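Local structure of pyrethroid hydrolase (Sphingobium faniae, 5Y5R) at residues I99-T111 / L205-P218. The protein hydrolyses the ester bond of pyrethroid insecticides such as permethrin and cypermethrin, releasing a cyclopropanecarboxylic acid and an alcohol. Numbering follows the deposited sequence.
Sequences IYLTAVLTAPGVT and LPIAVQRQMQKEFP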
loop_
_atom_site.group_PDB
_atom_site.type_symbol
_atom_site.label_atom_id
_atom_site.label_comp_id
_atom_site.label_asym_id
_atom_site.label_seq_id
_atom_site.Cartn_x
_atom_site.Cartn_y
_atom_site.Cartn_z
ATOM N N ILE A 99 3.207 -7.655 3.516
ATOM C CA ILE A 99 3.355 -6.590 4.491
ATOM C C ILE A 99 2.336 -5.503 4.189
ATOM O O ILE A 99 2.385 -4.894 3.114
ATOM C CB ILE A 99 4.769 -6.004 4.458
ATOM C CG1 ILE A 99 5.824 -7.085 4.718
ATOM C CG2 ILE A 99 4.894 -4.898 5.487
ATOM C CD1 ILE A 99 7.197 -6.521 4.685
ATOM N N TYR A 100 1.468 -5.208 5.153
ATOM C CA TYR A 100 0.448 -4.164 5.026
ATOM C C TYR A 100 0.860 -2.969 5.883
ATOM O O TYR A 100 0.725 -3.003 7.113
ATOM C CB TYR A 100 -0.934 -4.693 5.424
ATOM C CG TYR A 100 -1.459 -5.795 4.548
ATOM C CD1 TYR A 100 -1.058 -7.114 4.734
ATOM C CD2 TYR A 100 -2.336 -5.525 3.526
ATOM C CE1 TYR A 100 -1.535 -8.135 3.957
ATOM C CE2 TYR A 100 -2.809 -6.532 2.728
ATOM C CZ TYR A 100 -2.395 -7.842 2.935
ATOM O OH TYR A 100 -2.896 -8.860 2.150
ATOM N N LEU A 101 1.322 -1.902 5.241
ATOM C CA LEU A 101 1.841 -0.714 5.915
ATOM C C LEU A 101 0.749 0.350 5.965
ATOM O O LEU A 101 0.558 1.107 5.001
ATOM C CB LEU A 101 3.107 -0.202 5.213
ATOM C CG LEU A 101 3.692 1.121 5.716
ATOM C CD1 LEU A 101 4.001 1.121 7.229
ATOM C CD2 LEU A 101 4.929 1.488 4.913
ATOM N N THR A 102 0.116 0.465 7.143
ATOM C CA THR A 102 -1.114 1.218 7.401
ATOM C C THR A 102 -1.930 1.162 6.120
ATOM O O THR A 102 -2.241 2.182 5.486
ATOM C CB THR A 102 -0.800 2.625 7.959
ATOM O OG1 THR A 102 -2.010 3.288 8.355
ATOM C CG2 THR A 102 0.018 3.520 6.980
ATOM N N ALA A 103 -2.216 -0.069 5.703
ATOM C CA ALA A 103 -2.701 -0.395 4.372
ATOM C C ALA A 103 -4.085 -1.019 4.456
ATOM O O ALA A 103 -4.511 -1.476 5.509
ATOM C CB ALA A 103 -1.750 -1.370 3.645
ATOM N N VAL A 104 -4.777 -1.044 3.318
ATOM C CA VAL A 104 -6.104 -1.649 3.252
ATOM C C VAL A 104 -5.909 -3.163 3.291
ATOM O O VAL A 104 -5.359 -3.760 2.362
ATOM C CB VAL A 104 -6.867 -1.199 1.992
ATOM C CG1 VAL A 104 -8.238 -1.836 1.946
ATOM C CG2 VAL A 104 -7.005 0.297 1.967
ATOM N N LEU A 105 -6.380 -3.789 4.365
ATOM C CA LEU A 105 -6.330 -5.232 4.558
ATOM C C LEU A 105 -7.780 -5.674 4.681
ATOM O O LEU A 105 -8.440 -5.404 5.685
ATOM C CB LEU A 105 -5.534 -5.613 5.804
ATOM C CG LEU A 105 -5.663 -7.086 6.166
ATOM C CD1 LEU A 105 -4.929 -7.933 5.111
ATOM C CD2 LEU A 105 -5.175 -7.369 7.596
ATOM N N THR A 106 -8.314 -6.241 3.615
ATOM C CA THR A 106 -9.695 -6.670 3.631
ATOM C C THR A 106 -9.754 -8.179 3.563
ATOM O O THR A 106 -8.871 -8.841 3.007
ATOM C CB THR A 106 -10.529 -6.012 2.507
ATOM O OG1 THR A 106 -10.027 -6.362 1.210
ATOM C CG2 THR A 106 -10.427 -4.569 2.663
ATOM N N ALA A 107 -10.783 -8.704 4.200
ATOM C CA ALA A 107 -11.023 -10.104 4.186
ATOM C C ALA A 107 -11.418 -10.516 2.777
ATOM O O ALA A 107 -11.913 -9.691 2.002
ATOM C CB ALA A 107 -12.125 -10.439 5.190
ATOM N N PRO A 108 -11.252 -11.794 2.441
ATOM C CA PRO A 108 -11.698 -12.284 1.130
ATOM C C PRO A 108 -13.142 -11.908 0.820
ATOM O O PRO A 108 -14.049 -12.134 1.616
ATOM C CB PRO A 108 -11.526 -13.801 1.264
ATOM C CG PRO A 108 -10.311 -13.905 2.278
ATOM C CD PRO A 108 -10.731 -12.894 3.286
ATOM N N GLY A 109 -13.362 -11.337 -0.362
ATOM C CA GLY A 109 -14.714 -10.975 -0.739
ATOM C C GLY A 109 -15.159 -9.605 -0.292
ATOM O O GLY A 109 -16.306 -9.217 -0.572
ATOM N N VAL A 110 -14.305 -8.867 0.404
ATOM C CA VAL A 110 -14.620 -7.546 0.926
ATOM C C VAL A 110 -13.855 -6.524 0.109
ATOM O O VAL A 110 -12.676 -6.731 -0.202
ATOM C CB VAL A 110 -14.276 -7.427 2.419
ATOM C CG1 VAL A 110 -14.781 -6.094 2.992
ATOM C CG2 VAL A 110 -14.921 -8.560 3.143
ATOM N N THR A 111 -14.530 -5.462 -0.276
ATOM C CA THR A 111 -13.801 -4.454 -1.032
ATOM C C THR A 111 -13.265 -3.390 -0.099
ATOM O O THR A 111 -13.789 -3.189 1.003
ATOM C CB THR A 111 -14.711 -3.801 -2.067
ATOM O OG1 THR A 111 -15.766 -3.160 -1.365
ATOM C CG2 THR A 111 -15.296 -4.848 -2.963
ATOM N N LEU A 205 -5.967 7.133 7.813
ATOM C CA LEU A 205 -6.491 5.831 8.182
ATOM C C LEU A 205 -6.283 5.651 9.685
ATOM O O LEU A 205 -5.174 5.299 10.119
ATOM C CB LEU A 205 -5.778 4.737 7.398
ATOM C CG LEU A 205 -6.198 3.309 7.717
ATOM C CD1 LEU A 205 -7.593 3.122 7.259
ATOM C CD2 LEU A 205 -5.283 2.376 7.004
ATOM N N PRO A 206 -7.293 5.932 10.511
ATOM C CA PRO A 206 -7.099 5.966 11.970
ATOM C C PRO A 206 -6.714 4.600 12.533
ATOM O O PRO A 206 -7.028 3.552 11.962
ATOM C CB PRO A 206 -8.470 6.425 12.498
ATOM C CG PRO A 206 -9.127 7.096 11.304
ATOM C CD PRO A 206 -8.642 6.368 10.108
ATOM N N ILE A 207 -5.978 4.615 13.644
ATOM C CA ILE A 207 -5.513 3.341 14.212
ATOM C C ILE A 207 -6.681 2.432 14.574
ATOM O O ILE A 207 -6.567 1.217 14.496
ATOM C CB ILE A 207 -4.608 3.580 15.434
ATOM C CG1 ILE A 207 -3.925 2.264 15.846
ATOM C CG2 ILE A 207 -5.433 4.113 16.549
ATOM C CD1 ILE A 207 -3.208 1.598 14.718
ATOM N N ALA A 208 -7.835 2.994 14.923
ATOM C CA ALA A 208 -9.014 2.165 15.182
ATOM C C ALA A 208 -9.428 1.391 13.939
ATOM O O ALA A 208 -9.827 0.225 14.027
ATOM C CB ALA A 208 -10.160 3.021 15.686
ATOM N N VAL A 209 -9.384 2.044 12.766
ATOM C CA VAL A 209 -9.726 1.356 11.526
ATOM C C VAL A 209 -8.674 0.329 11.163
ATOM O O VAL A 209 -8.988 -0.766 10.683
ATOM C CB VAL A 209 -9.907 2.377 10.399
ATOM C CG1 VAL A 209 -10.109 1.653 9.102
ATOM C CG2 VAL A 209 -11.107 3.219 10.717
ATOM N N GLN A 210 -7.410 0.702 11.312
ATOM C CA GLN A 210 -6.322 -0.233 11.105
ATOM C C GLN A 210 -6.539 -1.483 11.927
ATOM O O GLN A 210 -6.480 -2.599 11.404
ATOM C CB GLN A 210 -5.001 0.431 11.474
ATOM C CG GLN A 210 -4.562 1.482 10.487
ATOM C CD GLN A 210 -3.347 2.212 10.955
ATOM O OE1 GLN A 210 -2.236 1.642 11.019
ATOM N NE2 GLN A 210 -3.538 3.469 11.337
ATOM N N ARG A 211 -6.799 -1.310 13.227
ATOM C CA ARG A 211 -6.940 -2.484 14.094
ATOM C C ARG A 211 -8.222 -3.258 13.805
ATOM O O ARG A 211 -8.273 -4.474 14.034
ATOM C CB ARG A 211 -6.880 -2.083 15.580
ATOM C CG ARG A 211 -5.511 -1.556 16.021
ATOM C CD ARG A 211 -5.447 -0.855 17.383
ATOM N NE ARG A 211 -4.048 -0.555 17.707
ATOM C CZ ARG A 211 -3.593 0.204 18.706
ATOM N NH1 ARG A 211 -2.284 0.396 18.824
ATOM N NH2 ARG A 211 -4.403 0.781 19.574
ATOM N N GLN A 212 -9.259 -2.572 13.311
ATOM C CA GLN A 212 -10.503 -3.239 12.953
ATOM C C GLN A 212 -10.298 -4.133 11.745
ATOM O O GLN A 212 -10.831 -5.249 11.678
ATOM C CB GLN A 212 -11.584 -2.176 12.701
ATOM C CG GLN A 212 -12.986 -2.718 12.529
ATOM C CD GLN A 212 -13.535 -3.245 13.835
ATOM O OE1 GLN A 212 -13.333 -2.639 14.892
ATOM N NE2 GLN A 212 -14.235 -4.366 13.773
HETATM N N MSE A 213 -9.487 -3.686 10.797
HETATM C CA MSE A 213 -9.171 -4.508 9.649
HETATM C C MSE A 213 -8.388 -5.763 10.036
HETATM O O MSE A 213 -8.706 -6.860 9.574
HETATM C CB MSE A 213 -8.412 -3.671 8.617
HETATM C CG MSE A 213 -9.369 -2.714 7.937
HETATM SE SE MSE A 213 -8.577 -1.653 6.503
HETATM C CE MSE A 213 -7.308 -0.633 7.518
ATOM N N GLN A 214 -7.363 -5.609 10.876
ATOM C CA GLN A 214 -6.687 -6.803 11.396
ATOM C C GLN A 214 -7.683 -7.739 12.064
ATOM O O GLN A 214 -7.691 -8.946 11.799
ATOM C CB GLN A 214 -5.588 -6.415 12.389
ATOM C CG GLN A 214 -4.516 -5.595 11.773
ATOM C CD GLN A 214 -3.625 -4.953 12.796
ATOM O OE1 GLN A 214 -2.871 -5.624 13.514
ATOM N NE2 GLN A 214 -3.706 -3.648 12.882
ATOM N N LYS A 215 -8.585 -7.176 12.862
ATOM C CA LYS A 215 -9.526 -7.979 13.632
ATOM C C LYS A 215 -10.447 -8.802 12.730
ATOM O O LYS A 215 -10.828 -9.926 13.090
ATOM C CB LYS A 215 -10.331 -7.066 14.561
ATOM C CG LYS A 215 -11.378 -7.776 15.364
ATOM C CD LYS A 215 -12.056 -6.884 16.387
ATOM C CE LYS A 215 -12.487 -7.742 17.586
ATOM N NZ LYS A 215 -13.589 -8.676 17.223
ATOM N N GLU A 216 -10.874 -8.239 11.581
ATOM C CA GLU A 216 -11.846 -8.913 10.721
ATOM C C GLU A 216 -11.215 -9.807 9.653
ATOM O O GLU A 216 -11.945 -10.545 8.984
ATOM C CB GLU A 216 -12.759 -7.873 10.052
ATOM C CG GLU A 216 -13.689 -7.173 11.047
ATOM C CD GLU A 216 -14.677 -6.185 10.434
ATOM O OE1 GLU A 216 -15.142 -5.301 11.184
ATOM O OE2 GLU A 216 -14.935 -6.197 9.212
ATOM N N PHE A 217 -9.877 -9.791 9.485
ATOM C CA PHE A 217 -9.266 -10.702 8.521
ATOM C C PHE A 217 -9.177 -12.102 9.121
ATOM O O PHE A 217 -8.792 -12.252 10.282
ATOM C CB PHE A 217 -7.858 -10.236 8.119
ATOM C CG PHE A 217 -7.284 -10.979 6.929
ATOM C CD1 PHE A 217 -7.502 -10.544 5.622
ATOM C CD2 PHE A 217 -6.538 -12.114 7.109
ATOM C CE1 PHE A 217 -6.963 -11.240 4.553
ATOM C CE2 PHE A 217 -6.021 -12.812 6.044
ATOM C CZ PHE A 217 -6.218 -12.368 4.762
ATOM N N PRO A 218 -9.497 -13.138 8.342
ATOM C CA PRO A 218 -9.508 -14.502 8.893
ATOM C C PRO A 218 -8.098 -15.060 9.044
ATOM O O PRO A 218 -7.307 -15.077 8.095
ATOM C CB PRO A 218 -10.320 -15.287 7.859
ATOM C CG PRO A 218 -10.097 -14.557 6.598
ATOM C CD PRO A 218 -9.957 -13.106 6.941
HETATM O O HOH W 1 -10.252 -7.182 7.168
#
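Selenomethionine M213 leans on the backbone of 103-105, and its atoms can be followed one by one. CB lies 3.4 Å from L105 O, and CG stays near the same oxygen. SE lies 3.7 Å from L105 N and about as far from L105 O, with V104 CA a further neighbour. A bend at the last torsion (chi3 -64°) then carries CE toward A103 O, 3.5 Å away. L105 O also accepts from a water that donates to M213 O, both links 2.9 Å long, so one water bridges the loop and the helix. L105 itself has CG anti to its backbone N (chi1 170°), which sets CD1 3.7 Å from F217 CD1; the same CD1 lies above one face of the Y100 ring, offset toward its rim. T106 O meets the F217 ring at its edge, near the ring plane. In this alpha/beta hydrolase the loop follows strand 95-101 of the parallel sheet, and helix 207-216 follows the loop bearing D202, an active-site residue of the probable charge relay. T102 OG1 hydrogen-bonds to D202, and across the contact it sits 3.1 Å from Q210 CD. The Q210 amide is held at both ends: NE2 donates to L205 O (2.7 Å, angle 132°), and OE1 accepts from A199 N. Replacing Q210 with an alanine would probably leave L205 O and A199 N without these mates and open a gap beside T102 near D202, the probable acid of the charge relay. At the far end the rings of P218 and P108, the latter inside the type II beta turn A107-V110, approach with CD to CD at 3.7 Å.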